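Local coordinates for pyruvate carboxylase n-terminal domain (Aquifex aeolicus, PDB 1ULZ), which forms the biotin carboxylase part of a pyruvate carboxylase, combining an N-terminal Rossmann-like domain, an ATP-grasp domain and a C-terminal domain, at residues R64-A69 with A97-I102; Y267-T272 with K313-E318; T38-K43 with A370-F375; Y81-E86 with P379-M384. The protein carries 1 engineered substitution. All coordinates share one frame; numbering follows the deposited sequence.

Contact 1: R64-A69 with A97-I102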
# COMPACT_ATOMS: atom_id res chain seq x y z
N ARG A 64 -11.22 0.39 -35.88
CA ARG A 64 -11.46 1.74 -35.38
C ARG A 64 -10.41 2.13 -34.34
O ARG A 64 -9.91 3.26 -34.34
CB ARG A 64 -12.85 1.84 -34.74
CG ARG A 64 -13.19 3.26 -34.31
CD ARG A 64 -14.55 3.35 -33.64
NE ARG A 64 -15.64 3.10 -34.56
CZ ARG A 64 -16.54 2.13 -34.40
NH1 ARG A 64 -17.51 1.96 -35.29
NH2 ARG A 64 -16.45 1.32 -33.35
N ILE A 65 -10.07 1.19 -33.47
CA ILE A 65 -9.08 1.43 -32.43
C ILE A 65 -7.69 1.65 -33.02
O ILE A 65 -6.96 2.55 -32.60
CB ILE A 65 -9.08 0.27 -31.41
CG1 ILE A 65 -10.37 0.33 -30.58
CG2 ILE A 65 -7.85 0.35 -30.51
CD1 ILE A 65 -10.63 -0.89 -29.73
N ILE A 66 -7.33 0.83 -34.00
CA ILE A 66 -6.03 0.98 -34.66
C ILE A 66 -5.99 2.34 -35.35
O ILE A 66 -5.02 3.09 -35.23
CB ILE A 66 -5.79 -0.16 -35.69
CG1 ILE A 66 -5.37 -1.43 -34.95
CG2 ILE A 66 -4.74 0.26 -36.70
CD1 ILE A 66 -5.14 -2.63 -35.85
N ASN A 67 -7.07 2.68 -36.06
CA ASN A 67 -7.12 3.97 -36.75
C ASN A 67 -6.98 5.15 -35.80
O ASN A 67 -6.27 6.11 -36.11
CB ASN A 67 -8.43 4.10 -37.54
CG ASN A 67 -8.44 3.21 -38.76
OD1 ASN A 67 -7.42 2.63 -39.14
ND2 ASN A 67 -9.60 3.11 -39.40
N LEU A 68 -7.66 5.10 -34.66
CA LEU A 68 -7.57 6.19 -33.70
C LEU A 68 -6.13 6.34 -33.22
O LEU A 68 -5.59 7.44 -33.19
CB LEU A 68 -8.50 5.94 -32.50
CG LEU A 68 -8.43 6.94 -31.34
CD1 LEU A 68 -8.80 8.33 -31.81
CD2 LEU A 68 -9.35 6.50 -30.22
N ALA A 69 -5.50 5.23 -32.84
CA ALA A 69 -4.12 5.26 -32.38
C ALA A 69 -3.25 5.97 -33.41
O ALA A 69 -2.46 6.85 -33.09
CB ALA A 69 -3.60 3.85 -32.15
N ALA A 97 0.43 -2.34 -38.72
CA ALA A 97 0.18 -0.90 -38.77
C ALA A 97 1.32 -0.11 -38.13
O ALA A 97 1.29 1.11 -38.09
CB ALA A 97 -1.14 -0.57 -38.07
N GLY A 98 2.31 -0.83 -37.62
CA GLY A 98 3.44 -0.15 -37.00
C GLY A 98 3.21 0.22 -35.55
O GLY A 98 3.96 1.03 -34.98
N ILE A 99 2.19 -0.37 -34.93
CA ILE A 99 1.86 -0.09 -33.53
C ILE A 99 2.38 -1.21 -32.62
O ILE A 99 2.23 -2.39 -32.91
CB ILE A 99 0.33 0.06 -33.35
CG1 ILE A 99 -0.15 1.35 -34.02
CG2 ILE A 99 -0.04 0.04 -31.87
CD1 ILE A 99 -1.66 1.50 -34.10
N THR A 100 2.99 -0.82 -31.51
CA THR A 100 3.52 -1.80 -30.57
C THR A 100 2.44 -2.38 -29.67
O THR A 100 1.91 -1.68 -28.79
CB THR A 100 4.62 -1.20 -29.67
OG1 THR A 100 5.74 -0.80 -30.47
CG2 THR A 100 5.09 -2.22 -28.63
N PHE A 101 2.09 -3.64 -29.89
CA PHE A 101 1.09 -4.29 -29.06
C PHE A 101 1.82 -4.70 -27.78
O PHE A 101 2.82 -5.42 -27.82
CB PHE A 101 0.52 -5.51 -29.79
CG PHE A 101 -0.55 -6.24 -29.02
CD1 PHE A 101 -0.23 -7.32 -28.20
CD2 PHE A 101 -1.88 -5.86 -29.12
CE1 PHE A 101 -1.22 -8.00 -27.50
CE2 PHE A 101 -2.88 -6.54 -28.41
CZ PHE A 101 -2.54 -7.61 -27.61
N ILE A 102 1.33 -4.22 -26.64
CA ILE A 102 1.94 -4.55 -25.37
C ILE A 102 1.45 -5.92 -24.91
O ILE A 102 0.46 -6.03 -24.19
CB ILE A 102 1.62 -3.46 -24.31
CG1 ILE A 102 2.21 -2.13 -24.78
CG2 ILE A 102 2.19 -3.85 -22.95
CD1 ILE A 102 1.96 -0.97 -23.83
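Ile99 pushes the end of its side chain against one side of the helix that carries Ile66 and Ala69. Its CD1 does all the touching. Ile99 CD1 sits 3.6 Å from Ala69 CB. The backbone oxygen Ile66 O is 3.9 Å from Ile99 CD1. The same methyl is 4.2 Å from Ile66 CG2. One methyl therefore meets a methyl on each of two residues three apart in sequence, about one helical turn. CG1 of Ile99 stands anti to the carbonyl carbon (chi1 -69°) and the chain runs on extended at chi2, which carries CD1 away from the backbone to the helix. The second touch is methyl to methyl: Ile66 CG2 lies 3.9 Å from Ala97 CB. No hydrogen bond crosses between the two segments, and the contact is apolar.

Between Ala97 and Ile99 the backbone turns at Gly98. This glycine has a positive phi of 84° and closes the preceding helix in a Schellman motif. On either side of this turn in sequence, Ala97 and Ile99 both point their CB atoms at helix 62-71. Ile66 also packs on Phe90 and Met93 of helix 88-96, and Ile99 packs on Ile77 of strand 76-78. The contact thus joins helix 62-71 to the connection between helix 88-96 and strand 100-101, which lies beside strand 76-78 at one edge of the parallel sheet.

Contact 2: Y267-T272 with K313-E318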
# COMPACT_ATOMS: atom_id res chain seq x y z
N TYR A 267 7.88 -17.00 -25.89
CA TYR A 267 7.00 -16.10 -25.16
C TYR A 267 7.73 -14.93 -24.51
O TYR A 267 8.79 -15.10 -23.92
CB TYR A 267 6.24 -16.87 -24.07
CG TYR A 267 5.01 -16.15 -23.55
CD1 TYR A 267 5.12 -15.15 -22.58
CD2 TYR A 267 3.75 -16.42 -24.07
CE1 TYR A 267 4.00 -14.44 -22.16
CE2 TYR A 267 2.64 -15.72 -23.66
CZ TYR A 267 2.77 -14.73 -22.71
OH TYR A 267 1.66 -14.02 -22.32
N TYR A 268 7.16 -13.74 -24.65
CA TYR A 268 7.73 -12.57 -23.99
C TYR A 268 6.61 -11.69 -23.44
O TYR A 268 5.45 -11.82 -23.84
CB TYR A 268 8.68 -11.78 -24.91
CG TYR A 268 8.16 -11.36 -26.26
CD1 TYR A 268 7.19 -10.38 -26.38
CD2 TYR A 268 8.70 -11.90 -27.41
CE1 TYR A 268 6.77 -9.94 -27.63
CE2 TYR A 268 8.29 -11.47 -28.66
CZ TYR A 268 7.33 -10.49 -28.77
OH TYR A 268 6.94 -10.05 -30.01
N ASN A 269 6.97 -10.82 -22.50
CA ASN A 269 6.04 -9.94 -21.81
C ASN A 269 5.32 -10.78 -20.75
O ASN A 269 5.78 -11.87 -20.43
CB ASN A 269 5.03 -9.28 -22.76
CG ASN A 269 4.61 -7.89 -22.29
OD1 ASN A 269 4.02 -7.73 -21.22
ND2 ASN A 269 4.93 -6.87 -23.09
N ALA A 270 4.21 -10.29 -20.22
CA ALA A 270 3.48 -10.99 -19.16
C ALA A 270 2.57 -12.14 -19.60
O ALA A 270 1.91 -12.07 -20.64
CB ALA A 270 2.68 -9.99 -18.32
N GLY A 271 2.54 -13.19 -18.78
CA GLY A 271 1.70 -14.34 -19.06
C GLY A 271 1.46 -15.17 -17.81
O GLY A 271 2.21 -15.08 -16.84
N THR A 272 0.41 -15.99 -17.84
CA THR A 272 0.08 -16.85 -16.71
C THR A 272 -0.23 -18.27 -17.16
O THR A 272 -1.04 -18.48 -18.06
CB THR A 272 -1.15 -16.31 -15.95
OG1 THR A 272 -0.85 -15.02 -15.42
CG2 THR A 272 -1.52 -17.24 -14.81
N LYS A 313 7.89 -1.49 -20.41
CA LYS A 313 9.33 -1.41 -20.66
C LYS A 313 9.75 -2.51 -21.64
O LYS A 313 10.54 -2.27 -22.54
CB LYS A 313 10.11 -1.56 -19.35
CG LYS A 313 9.90 -0.41 -18.37
CD LYS A 313 10.73 -0.57 -17.11
CE LYS A 313 10.60 0.68 -16.24
NZ LYS A 313 11.31 0.59 -14.92
N ILE A 314 9.20 -3.71 -21.45
CA ILE A 314 9.54 -4.83 -22.32
C ILE A 314 9.04 -4.59 -23.74
O ILE A 314 9.76 -4.85 -24.71
CB ILE A 314 8.95 -6.14 -21.77
CG1 ILE A 314 9.74 -6.56 -20.54
CG2 ILE A 314 8.98 -7.22 -22.85
CD1 ILE A 314 9.15 -7.73 -19.78
N ALA A 315 7.82 -4.09 -23.87
CA ALA A 315 7.25 -3.81 -25.18
C ALA A 315 8.10 -2.74 -25.88
O ALA A 315 8.18 -2.70 -27.10
CB ALA A 315 5.80 -3.34 -25.05
N ALA A 316 8.73 -1.88 -25.08
CA ALA A 316 9.57 -0.81 -25.62
C ALA A 316 10.91 -1.38 -26.09
O ALA A 316 11.70 -0.68 -26.72
CB ALA A 316 9.81 0.26 -24.56
N GLY A 317 11.16 -2.65 -25.77
CA GLY A 317 12.40 -3.28 -26.19
C GLY A 317 13.44 -3.35 -25.10
O GLY A 317 14.55 -3.82 -25.31
N GLU A 318 13.08 -2.88 -23.91
CA GLU A 318 14.02 -2.90 -22.80
C GLU A 318 14.30 -4.31 -22.31
O GLU A 318 13.46 -5.21 -22.43
CB GLU A 318 13.48 -2.05 -21.65
CG GLU A 318 13.47 -0.56 -21.96
CD GLU A 318 13.26 0.28 -20.71
OE1 GLU A 318 13.82 -0.07 -19.65
OE2 GLU A 318 12.54 1.30 -20.80
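The side-chain amide of Asn269, which lies against Ile314 and Ala315, is gripped at both ends. Its OD1 accepts a hydrogen bond from the next backbone amide, Ala270 N, at 2.8 Å. The N-H points to the oxygen with an angle of 154° and lies in the carbonyl plane, though it comes in from well to the side of the C=O direction. The other end, ND2, bonds to the backbone oxygen of Gln311 in helix 307-315. Together the two bonds hold the amide's rotation and tie the strand start to the last turns of the helix.

Across the contact the touches are loose. Asn269 ND2 lies 4.1 Å from Ile314 CG2 and equally far from Ala315 CB. The same Ile314 CG2 is 4.1 Å from the backbone Asn269 N. With CG1 of Ile314 beside its own backbone N (chi1 -72°), CG2 is the branch anti to that N, and it is the one that meets Asn269. Asn269 itself has a positive phi of 78°, where the chain enters the strand. Tyr267 OH donates to Ala270 O at 2.6 Å, a bond within the same segment.

The helix is closed by a Schellman motif at Gly317. Ile314 also packs on Leu213 of strand 206-214, the neighbour of strand 269-277. The contact sets the end of helix 307-315 against the start of strand 269-277, in the antiparallel sheet of the ATP-grasp region.

Contact 3: T38-K43 with A370-F375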
# COMPACT_ATOMS: atom_id res chain seq x y z
N THR A 38 -18.27 9.49 -17.64
CA THR A 38 -17.73 10.01 -16.39
C THR A 38 -16.84 8.98 -15.69
O THR A 38 -16.50 9.14 -14.52
CB THR A 38 -18.85 10.45 -15.39
OG1 THR A 38 -19.70 9.34 -15.07
CG2 THR A 38 -19.69 11.56 -16.00
N ALA A 39 -16.47 7.92 -16.40
CA ALA A 39 -15.63 6.88 -15.83
C ALA A 39 -14.29 7.45 -15.39
O ALA A 39 -13.83 8.47 -15.91
CB ALA A 39 -15.41 5.76 -16.84
N ARG A 40 -13.65 6.78 -14.43
CA ARG A 40 -12.37 7.22 -13.90
C ARG A 40 -11.24 7.31 -14.91
O ARG A 40 -10.55 8.34 -14.98
CB ARG A 40 -11.91 6.29 -12.77
CG ARG A 40 -11.04 6.98 -11.74
CD ARG A 40 -11.95 7.72 -10.77
NE ARG A 40 -11.66 9.14 -10.71
CZ ARG A 40 -12.46 10.02 -10.12
NH1 ARG A 40 -13.59 9.63 -9.56
NH2 ARG A 40 -12.12 11.30 -10.10
N HIS A 41 -11.03 6.26 -15.70
CA HIS A 41 -9.93 6.29 -16.67
C HIS A 41 -10.05 7.44 -17.66
O HIS A 41 -9.04 7.98 -18.11
CB HIS A 41 -9.78 4.94 -17.40
CG HIS A 41 -10.89 4.62 -18.35
ND1 HIS A 41 -12.15 4.23 -17.93
CD2 HIS A 41 -10.93 4.62 -19.70
CE1 HIS A 41 -12.90 3.99 -18.99
NE2 HIS A 41 -12.19 4.22 -20.08
N VAL A 42 -11.28 7.81 -17.99
CA VAL A 42 -11.52 8.91 -18.91
C VAL A 42 -10.93 10.20 -18.34
O VAL A 42 -10.30 10.97 -19.07
CB VAL A 42 -13.03 9.13 -19.13
CG1 VAL A 42 -13.23 10.40 -19.93
CG2 VAL A 42 -13.64 7.92 -19.85
N LYS A 43 -11.15 10.43 -17.05
CA LYS A 43 -10.65 11.62 -16.37
C LYS A 43 -9.14 11.60 -16.18
O LYS A 43 -8.48 12.63 -16.31
CB LYS A 43 -11.29 11.76 -14.98
CG LYS A 43 -12.80 11.84 -14.95
CD LYS A 43 -13.30 11.91 -13.51
CE LYS A 43 -14.81 11.99 -13.44
NZ LYS A 43 -15.27 11.98 -12.02
N ALA A 370 -11.70 2.18 -9.50
CA ALA A 370 -12.07 3.34 -10.30
C ALA A 370 -13.38 3.90 -9.74
O ALA A 370 -14.05 4.71 -10.38
CB ALA A 370 -12.26 2.93 -11.76
N ALA A 371 -13.71 3.48 -8.52
CA ALA A 371 -14.96 3.89 -7.90
C ALA A 371 -14.92 5.10 -6.97
O ALA A 371 -13.87 5.53 -6.50
CB ALA A 371 -15.56 2.70 -7.16
N ALA A 372 -16.12 5.62 -6.72
CA ALA A 372 -16.34 6.77 -5.86
C ALA A 372 -17.86 6.92 -5.81
O ALA A 372 -18.58 6.18 -6.47
CB ALA A 372 -15.70 8.02 -6.45
N ARG A 373 -18.35 7.87 -5.01
CA ARG A 373 -19.78 8.09 -4.96
C ARG A 373 -20.22 8.42 -6.38
O ARG A 373 -19.56 9.20 -7.07
CB ARG A 373 -20.12 9.26 -4.04
CG ARG A 373 -21.59 9.61 -4.05
CD ARG A 373 -21.98 10.50 -2.88
NE ARG A 373 -23.42 10.74 -2.86
CZ ARG A 373 -24.08 11.43 -3.79
NH1 ARG A 373 -23.41 11.97 -4.81
NH2 ARG A 373 -25.40 11.57 -3.70
N GLY A 374 -21.32 7.83 -6.82
CA GLY A 374 -21.79 8.10 -8.17
C GLY A 374 -21.40 6.99 -9.13
O GLY A 374 -21.98 6.86 -10.21
N PHE A 375 -20.40 6.21 -8.74
CA PHE A 375 -19.94 5.10 -9.56
C PHE A 375 -21.17 4.28 -9.92
O PHE A 375 -22.03 4.04 -9.07
CB PHE A 375 -18.95 4.25 -8.76
CG PHE A 375 -18.46 3.03 -9.48
CD1 PHE A 375 -19.08 1.80 -9.30
CD2 PHE A 375 -17.33 3.09 -10.29
CE1 PHE A 375 -18.58 0.65 -9.90
CE2 PHE A 375 -16.82 1.94 -10.90
CZ PHE A 375 -17.45 0.72 -10.70
O HOH W 1 -15.24 4.93 -13.05
O HOH W 2 -15.15 7.12 -10.15
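A partly buried, water-bridged contact joins Arg40, in the first turn of helix 40-44, to Ala370 and Ala372 in the loop after strand 365-369. The closest touch is Arg40 CB on Ala370 CB, at 3.5 Å. The arginine chain then passes alongside the Ala370 carbonyl, with Arg40 CD 3.7 Å from Ala370 O. Bends at chi2 (81°) and chi3 (-122°) turn it back, so that Arg40 NH1 ends 4.1 Å from Ala372 CB.

No direct hydrogen bond crosses the segments. Two waters do the work, both donating to Ala370 O. One, 2.9 Å from Ala370 O, accepts from the backbone Arg40 N. The other, 2.7 Å from Ala370 O, accepts from Arg40 NH1. Arg40 N follows the N-cap residue Ala39, and a water takes up this first-turn amide.

Lys43 CD lies over one face of the guanidinium, toward its rim. NH2 of Arg40 forms a salt bridge with Glu410 of the second subunit, and Ala372 packs on Tyr357 of that subunit. Ala372 also opens a type II beta turn that ends at Phe375. The arrangement is an interface between the N-terminal and C-terminal domains of a biotin carboxylase, which the second subunit also touches.

Contact 4: Y81-E86 with P379-M384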
# COMPACT_ATOMS: atom_id res chain seq x y z
N TYR A 81 -6.85 -6.77 -19.80
CA TYR A 81 -7.32 -8.16 -19.81
C TYR A 81 -8.74 -8.20 -20.38
O TYR A 81 -9.49 -7.21 -20.30
CB TYR A 81 -7.26 -8.78 -18.40
CG TYR A 81 -8.01 -8.05 -17.31
CD1 TYR A 81 -9.40 -7.94 -17.34
CD2 TYR A 81 -7.34 -7.49 -16.23
CE1 TYR A 81 -10.09 -7.28 -16.33
CE2 TYR A 81 -8.02 -6.83 -15.22
CZ TYR A 81 -9.39 -6.73 -15.28
OH TYR A 81 -10.07 -6.06 -14.29
N GLY A 82 -9.11 -9.32 -20.98
CA GLY A 82 -10.42 -9.42 -21.57
C GLY A 82 -10.44 -8.65 -22.88
O GLY A 82 -9.40 -8.18 -23.34
N PHE A 83 -11.62 -8.51 -23.47
CA PHE A 83 -11.78 -7.80 -24.74
C PHE A 83 -10.82 -8.28 -25.83
O PHE A 83 -10.86 -9.44 -26.21
CB PHE A 83 -11.63 -6.29 -24.53
CG PHE A 83 -12.71 -5.69 -23.67
CD1 PHE A 83 -14.05 -5.89 -23.98
CD2 PHE A 83 -12.39 -4.93 -22.56
CE1 PHE A 83 -15.05 -5.34 -23.19
CE2 PHE A 83 -13.38 -4.38 -21.76
CZ PHE A 83 -14.72 -4.59 -22.08
N LEU A 84 -9.96 -7.39 -26.33
CA LEU A 84 -9.03 -7.76 -27.40
C LEU A 84 -7.66 -8.22 -26.90
O LEU A 84 -6.74 -8.39 -27.71
CB LEU A 84 -8.83 -6.59 -28.36
CG LEU A 84 -10.05 -5.99 -29.06
CD1 LEU A 84 -9.62 -4.78 -29.87
CD2 LEU A 84 -10.71 -7.03 -29.96
N ALA A 85 -7.53 -8.43 -25.59
CA ALA A 85 -6.26 -8.83 -24.99
C ALA A 85 -5.62 -10.08 -25.59
O ALA A 85 -4.42 -10.11 -25.84
CB ALA A 85 -6.43 -9.03 -23.49
N GLU A 86 -6.43 -11.11 -25.82
CA GLU A 86 -5.92 -12.34 -26.37
C GLU A 86 -6.44 -12.60 -27.78
O GLU A 86 -6.66 -13.74 -28.17
CB GLU A 86 -6.27 -13.51 -25.45
CG GLU A 86 -5.76 -13.31 -24.02
CD GLU A 86 -6.13 -14.45 -23.09
OE1 GLU A 86 -5.43 -15.48 -23.12
OE2 GLU A 86 -7.11 -14.31 -22.34
N PRO A 379 -25.21 -2.77 -16.96
CA PRO A 379 -25.37 -4.19 -17.28
C PRO A 379 -24.51 -4.64 -18.46
O PRO A 379 -24.57 -5.80 -18.87
CB PRO A 379 -26.85 -4.29 -17.60
CG PRO A 379 -27.09 -3.00 -18.33
CD PRO A 379 -26.33 -1.98 -17.49
N TYR A 380 -23.69 -3.73 -18.99
CA TYR A 380 -22.84 -4.02 -20.13
C TYR A 380 -21.48 -4.65 -19.82
O TYR A 380 -20.97 -5.46 -20.60
CB TYR A 380 -22.62 -2.74 -20.93
CG TYR A 380 -23.90 -1.99 -21.20
CD1 TYR A 380 -24.06 -0.68 -20.76
CD2 TYR A 380 -24.96 -2.59 -21.86
CE1 TYR A 380 -25.24 0.00 -20.98
CE2 TYR A 380 -26.14 -1.92 -22.09
CZ TYR A 380 -26.28 -0.62 -21.64
OH TYR A 380 -27.46 0.05 -21.86
N TYR A 381 -20.89 -4.27 -18.69
CA TYR A 381 -19.57 -4.78 -18.31
C TYR A 381 -19.61 -5.53 -16.98
O TYR A 381 -20.68 -5.70 -16.39
CB TYR A 381 -18.58 -3.63 -18.21
CG TYR A 381 -18.69 -2.63 -19.33
CD1 TYR A 381 -19.23 -1.37 -19.12
CD2 TYR A 381 -18.25 -2.95 -20.62
CE1 TYR A 381 -19.34 -0.45 -20.15
CE2 TYR A 381 -18.36 -2.04 -21.65
CZ TYR A 381 -18.90 -0.79 -21.42
OH TYR A 381 -19.00 0.11 -22.45
N ASP A 382 -18.44 -5.95 -16.50
CA ASP A 382 -18.35 -6.68 -15.24
C ASP A 382 -18.90 -5.88 -14.06
O ASP A 382 -19.07 -4.66 -14.13
CB ASP A 382 -16.90 -7.10 -14.96
CG ASP A 382 -15.99 -5.91 -14.71
OD1 ASP A 382 -15.05 -5.71 -15.50
OD2 ASP A 382 -16.23 -5.18 -13.72
N SER A 383 -19.17 -6.58 -12.96
CA SER A 383 -19.71 -5.94 -11.77
C SER A 383 -18.67 -5.59 -10.71
O SER A 383 -19.01 -5.27 -9.58
CB SER A 383 -20.76 -6.87 -11.16
OG SER A 383 -20.22 -8.17 -10.98
N MET A 384 -17.39 -5.62 -11.09
CA MET A 384 -16.31 -5.31 -10.16
C MET A 384 -16.32 -3.84 -9.72
O MET A 384 -16.43 -2.93 -10.55
CB MET A 384 -14.96 -5.64 -10.81
CG MET A 384 -13.75 -5.54 -9.88
SD MET A 384 -12.20 -6.06 -10.71
CE MET A 384 -12.61 -7.79 -11.10
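The rings of Phe83 and Tyr381 meet between two loops, their side chains crossing at about a right angle. Tyr381 CD2 comes to the edge of the Phe83 ring, near its plane, and lies 4.2 Å from Phe83 CZ. Phe83 holds the second position of a type II' beta turn, Gly82 to Ala85, with a positive phi of 51°. One face of the Tyr381 ring has Tyr380 CB over its centre. The rings also have partners outside the two loops: Phe83 stacks with Tyr59, and Tyr381 makes a cation-pi contact with Arg10. The hydroxyl of Tyr381 bonds to the backbone oxygen of Pro55.

The contact joins this turn, in the N-terminal domain, to the loop that leads into strand 384-392 of the C-terminal domain. The turn is closed by Ala85 N bonding to Gly82 O.

A second touch, equally long, is made by Tyr81 and Met384. They approach from opposite directions, and Tyr81 OH is 4.2 Å from Met384 SD. Met384 reaches it with an extended chain that bends only at chi3 (-62°). The hydroxyl of Tyr81 has its hydrogen bond with Glu12. On the other loop, Asp382 fixes the backbone before the strand in an Asx turn: Asp382 OD2 accepts from Met384 N at 2.9 Å, on the anti side of the carboxylate and 21° out of its plane.

Contact 1 is complete in the N-terminal domain, well ahead of contact 2 in the ATP-grasp domain. Their centres are about 17 Å apart, and they touch where Thr100 and Ile102 pack on Ala315. Contacts 3 and 4 span far longer stretches of chain and join the N-terminal to the C-terminal domain. Their centres lie about 16 Å apart, and their segments interleave in sequence. They share the loop between strands 365-369 and 384-392, and Phe375 packs on Met384. Contact 1 also meets contact 4, through Phe101 on Ala85 and Ile65 on Leu84. The N-terminal domain thus packs against both other domains, and contact 3 also reaches the second subunit.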